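Local coordinates for protein muconate cycloisomerase (Azorhizobium caulinodans, PDB 3MY9) that belongs to the mandelate racemase/muconate lactonizing enzyme family of the enolase superfamily, pairing an N-terminal capping domain with a magnesium-binding TIM-barrel-like domain, at residues Ala156-Gly161 with Gly189-Leu194; Gly299-Trp302 with Ala307-Ala310. All blocks are in the same frame, centred on the assembly; numbering follows the deposited sequence.

Overall arrangement
Both contacts belong to the enolase C-terminal domain-like region, the barrel part of an enolase-superfamily chain, and they illustrate how such a barrel uses small side-chain contacts, largely apolar, both near its edge and deep inside. Contact 1 lies toward the periphery, its centre about 23 Å from that of the chain, where the turn after helix 147-157 meets the approach to strand 193-197. Contact 2 is buried, its centre about 4 Å from that of the chain, and packs strand 300-301 against helix 305-316. Their centres are 24 Å apart and their nearest atoms about 13 Å, without touching. Contact 2 lies about 12 Å from a bound magnesium ion, measured from the side chain of Leu301.

Contact 1 of 2, residues Ala156-Gly161 with Gly189-Leu194; sequences AMVPAG and GERIDL
Val158 reaches across to Arg191 and Ile192 with a different methyl for each, a compact example of one branched side chain serving two neighbours. The apolar part is the pairing of Val158 CG2 with Ile192 CG2 at 3.7 Å, methyl against methyl, the two side chains crossing at about a right angle. The second part brings a methyl to a charged group: Val158 CG1 lies 3.8 Å from Arg191 NH2, approaching the guanidinium obliquely. This is van der Waals contact, and the arginine chain, bent at chi3 (44°), ends with NH2 beside that methyl. Val158 can divide its methyls in this way because CG1 stands anti to the backbone N (chi1 172°) while CG2 lies beside that N.

Backbone hydrogen bonding shapes the valine's own segment. Gly161 N bonds to Val158 O at 3.0 Å, closing a type I turn, and Gly161, with positive phi, is the C-prime residue of a Schellman motif that ends the helix.

In the fold, the contact joins the C-terminal end of helix 147-157 to the loop entering strand 193-197. Phe165 of the adjacent parallel strand 164-168 touches both Val158 and Ile192, and Phe188 of helix 174-188 also packs on Val158, so Val158 and Ile192 join the two phenylalanines in an apolar cluster between helix 174-188 and strand 164-168.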
loop_
_atom_site.group_PDB
_atom_site.type_symbol
_atom_site.label_atom_id
_atom_site.label_comp_id
_atom_site.label_asym_id
_atom_site.label_seq_id
_atom_site.Cartn_x
_atom_site.Cartn_y
_atom_site.Cartn_z
ATOM N N ALA A 156 40.952 13.139 -28.846
ATOM C CA ALA A 156 40.740 13.295 -30.290
ATOM C C ALA A 156 39.253 13.305 -30.667
ATOM O O ALA A 156 38.846 13.991 -31.602
ATOM C CB ALA A 156 41.451 12.184 -31.044
ATOM N N MET A 157 38.437 12.535 -29.953
ATOM C CA MET A 157 37.046 12.293 -30.376
ATOM C C MET A 157 36.063 13.418 -30.024
ATOM O O MET A 157 35.098 13.674 -30.754
ATOM C CB MET A 157 36.536 10.987 -29.775
ATOM C CG MET A 157 37.174 9.758 -30.382
ATOM S SD MET A 157 36.570 8.221 -29.652
ATOM C CE MET A 157 37.026 7.248 -31.090
ATOM N N VAL A 158 36.289 14.069 -28.890
ATOM C CA VAL A 158 35.419 15.161 -28.488
ATOM C C VAL A 158 35.483 16.340 -29.487
ATOM O O VAL A 158 34.437 16.817 -29.933
ATOM C CB VAL A 158 35.670 15.565 -27.032
ATOM C CG1 VAL A 158 34.911 16.829 -26.678
ATOM C CG2 VAL A 158 35.247 14.411 -26.109
ATOM N N PRO A 159 36.693 16.780 -29.882
ATOM C CA PRO A 159 36.741 17.819 -30.911
ATOM C C PRO A 159 36.111 17.392 -32.262
ATOM O O PRO A 159 35.631 18.264 -33.006
ATOM C CB PRO A 159 38.244 18.088 -31.062
ATOM C CG PRO A 159 38.840 17.712 -29.753
ATOM C CD PRO A 159 38.025 16.523 -29.306
ATOM N N ALA A 160 36.132 16.082 -32.561
ATOM C CA ALA A 160 35.531 15.514 -33.784
ATOM C C ALA A 160 34.016 15.355 -33.711
ATOM O O ALA A 160 33.394 14.837 -34.646
ATOM C CB ALA A 160 36.175 14.160 -34.114
ATOM N N GLY A 161 33.413 15.764 -32.601
ATOM C CA GLY A 161 31.953 15.729 -32.435
ATOM C C GLY A 161 31.344 14.564 -31.662
ATOM O O GLY A 161 30.130 14.481 -31.538
ATOM N N GLY A 189 34.308 18.358 -18.355
ATOM C CA GLY A 189 33.121 18.899 -17.711
ATOM C C GLY A 189 31.877 18.308 -18.336
ATOM O O GLY A 189 31.784 17.091 -18.467
ATOM N N GLU A 190 30.942 19.165 -18.746
ATOM C CA GLU A 190 29.685 18.727 -19.363
ATOM C C GLU A 190 29.746 18.682 -20.891
ATOM O O GLU A 190 28.725 18.488 -21.565
ATOM C CB GLU A 190 28.523 19.633 -18.934
ATOM C CG GLU A 190 28.181 19.611 -17.431
ATOM C CD GLU A 190 27.500 20.911 -16.972
ATOM O OE1 GLU A 190 26.395 21.228 -17.496
ATOM O OE2 GLU A 190 28.078 21.619 -16.093
ATOM N N ARG A 191 30.934 18.821 -21.452
ATOM C CA ARG A 191 31.081 18.670 -22.876
ATOM C C ARG A 191 30.925 17.212 -23.320
ATOM O O ARG A 191 30.819 16.943 -24.513
ATOM C CB ARG A 191 32.426 19.226 -23.328
ATOM C CG ARG A 191 32.584 20.730 -23.049
ATOM C CD ARG A 191 34.058 21.106 -22.857
ATOM N NE ARG A 191 34.894 20.468 -23.874
ATOM C CZ ARG A 191 36.151 20.064 -23.699
ATOM N NH1 ARG A 191 36.773 20.215 -22.526
ATOM N NH2 ARG A 191 36.799 19.500 -24.722
ATOM N N ILE A 192 30.957 16.279 -22.371
ATOM C CA ILE A 192 30.683 14.884 -22.667
ATOM C C ILE A 192 29.429 14.445 -21.940
ATOM O O ILE A 192 29.166 14.878 -20.824
ATOM C CB ILE A 192 31.864 13.929 -22.310
ATOM C CG1 ILE A 192 32.169 13.959 -20.812
ATOM C CG2 ILE A 192 33.111 14.270 -23.143
ATOM C CD1 ILE A 192 33.115 12.896 -20.393
ATOM N N ASP A 193 28.670 13.597 -22.625
ATOM C CA ASP A 193 27.516 12.944 -22.130
ATOM C C ASP A 193 28.028 11.581 -21.650
ATOM O O ASP A 193 28.131 10.649 -22.438
ATOM C CB ASP A 193 26.480 12.828 -23.267
ATOM C CG ASP A 193 25.237 12.026 -22.884
ATOM O OD1 ASP A 193 25.196 11.423 -21.794
ATOM O OD2 ASP A 193 24.284 11.985 -23.693
ATOM N N LEU A 194 28.338 11.484 -20.351
ATOM C CA LEU A 194 29.030 10.347 -19.796
ATOM C C LEU A 194 28.059 9.398 -19.112
ATOM O O LEU A 194 27.329 9.818 -18.221
ATOM C CB LEU A 194 30.056 10.825 -18.758
ATOM C CG LEU A 194 30.868 9.762 -18.010
ATOM C CD1 LEU A 194 31.656 8.901 -18.973
ATOM C CD2 LEU A 194 31.829 10.416 -17.004
#

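Contact 2 of 2, residues Gly299-Trp302 with Ala307-Ala310; sequences GTLW and ALAA
With CG anti to its backbone N (chi1 178°), Leu308 sends CD1 to Leu301, and the similar torsion of Trp302 (chi1 169°) places the CD1 edge of the indole by Ala307; these two meetings join strand 300-301 and the residue after it to helix 305-316. The two leucines cross at about a right angle, with Leu308 CD1 packed 3.8 Å from Leu301 CD1 and 4.0 Å from Leu301 CB, so one methyl touches both the base and a branch of its neighbour. The indole is met at its edge: Ala307 CB sits near the ring plane, 3.9 Å from Trp302 CD1. Between these two apolar contacts the backbone comes close as well, Trp302 O lying 3.5 Å from Leu308 CB. The polar end of the indole is satisfied by Glu53, whose OE2 accepts from Trp302 NE1 and probably helps to fix the rotation of the ring.

This is the first half of a beta-alpha-beta unit, with helix 305-316 leading on to strand 326-327, which runs parallel to strand 300-301. Phe327 of that strand packs on Leu308, while Val35 and Arg37 of strand 35-44 touch Trp302, linking the unit to the N-terminal domain.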
loop_
_atom_site.group_PDB
_atom_site.type_symbol
_atom_site.label_atom_id
_atom_site.label_comp_id
_atom_site.label_asym_id
_atom_site.label_seq_id
_atom_site.Cartn_x
_atom_site.Cartn_y
_atom_site.Cartn_z
ATOM N N GLY A 299 20.421 0.442 -26.875
ATOM C CA GLY A 299 21.039 -0.750 -26.318
ATOM C C GLY A 299 22.208 -1.154 -27.177
ATOM O O GLY A 299 22.840 -0.298 -27.826
ATOM N N THR A 300 22.475 -2.455 -27.215
ATOM C CA THR A 300 23.580 -3.021 -27.983
ATOM C C THR A 300 23.093 -3.523 -29.346
ATOM O O THR A 300 22.465 -4.559 -29.415
ATOM C CB THR A 300 24.177 -4.216 -27.222
ATOM O OG1 THR A 300 23.139 -5.173 -26.973
ATOM C CG2 THR A 300 24.740 -3.776 -25.886
ATOM N N LEU A 301 23.392 -2.792 -30.419
ATOM C CA LEU A 301 22.981 -3.184 -31.756
ATOM C C LEU A 301 24.021 -4.135 -32.342
ATOM O O LEU A 301 25.221 -3.890 -32.245
ATOM C CB LEU A 301 22.816 -1.963 -32.675
ATOM C CG LEU A 301 21.733 -0.936 -32.337
ATOM C CD1 LEU A 301 21.876 0.313 -33.208
ATOM C CD2 LEU A 301 20.339 -1.570 -32.480
ATOM N N TRP A 302 23.547 -5.221 -32.941
ATOM C CA TRP A 302 24.410 -6.159 -33.635
ATOM C C TRP A 302 24.888 -5.493 -34.926
ATOM O O TRP A 302 24.089 -4.870 -35.629
ATOM C CB TRP A 302 23.644 -7.466 -33.918
ATOM C CG TRP A 302 24.339 -8.412 -34.849
ATOM C CD1 TRP A 302 23.833 -8.954 -35.995
ATOM C CD2 TRP A 302 25.666 -8.924 -34.716
ATOM N NE1 TRP A 302 24.755 -9.778 -36.580
ATOM C CE2 TRP A 302 25.895 -9.775 -35.822
ATOM C CE3 TRP A 302 26.686 -8.747 -33.774
ATOM C CZ2 TRP A 302 27.103 -10.445 -36.013
ATOM C CZ3 TRP A 302 27.884 -9.408 -33.962
ATOM C CH2 TRP A 302 28.087 -10.250 -35.076
ATOM N N ALA A 307 20.481 -6.631 -39.558
ATOM C CA ALA A 307 19.894 -6.363 -38.247
ATOM C C ALA A 307 20.135 -4.918 -37.794
ATOM O O ALA A 307 19.301 -4.314 -37.095
ATOM C CB ALA A 307 20.469 -7.331 -37.211
ATOM N N LEU A 308 21.293 -4.385 -38.156
ATOM C CA LEU A 308 21.630 -3.009 -37.833
ATOM C C LEU A 308 20.749 -2.040 -38.604
ATOM O O LEU A 308 20.341 -1.031 -38.071
ATOM C CB LEU A 308 23.087 -2.735 -38.167
ATOM C CG LEU A 308 23.590 -1.316 -37.918
ATOM C CD1 LEU A 308 23.348 -0.907 -36.481
ATOM C CD2 LEU A 308 25.067 -1.278 -38.264
ATOM N N ALA A 309 20.463 -2.339 -39.860
ATOM C CA ALA A 309 19.574 -1.486 -40.671
ATOM C C ALA A 309 18.197 -1.436 -40.004
ATOM O O ALA A 309 17.599 -0.380 -39.846
ATOM C CB ALA A 309 19.468 -2.024 -42.117
ATOM N N ALA A 310 17.715 -2.599 -39.594
ATOM C CA ALA A 310 16.418 -2.699 -38.921
ATOM C C ALA A 310 16.397 -1.849 -37.644
ATOM O O ALA A 310 15.460 -1.085 -37.407
ATOM C CB ALA A 310 16.080 -4.168 -38.614
#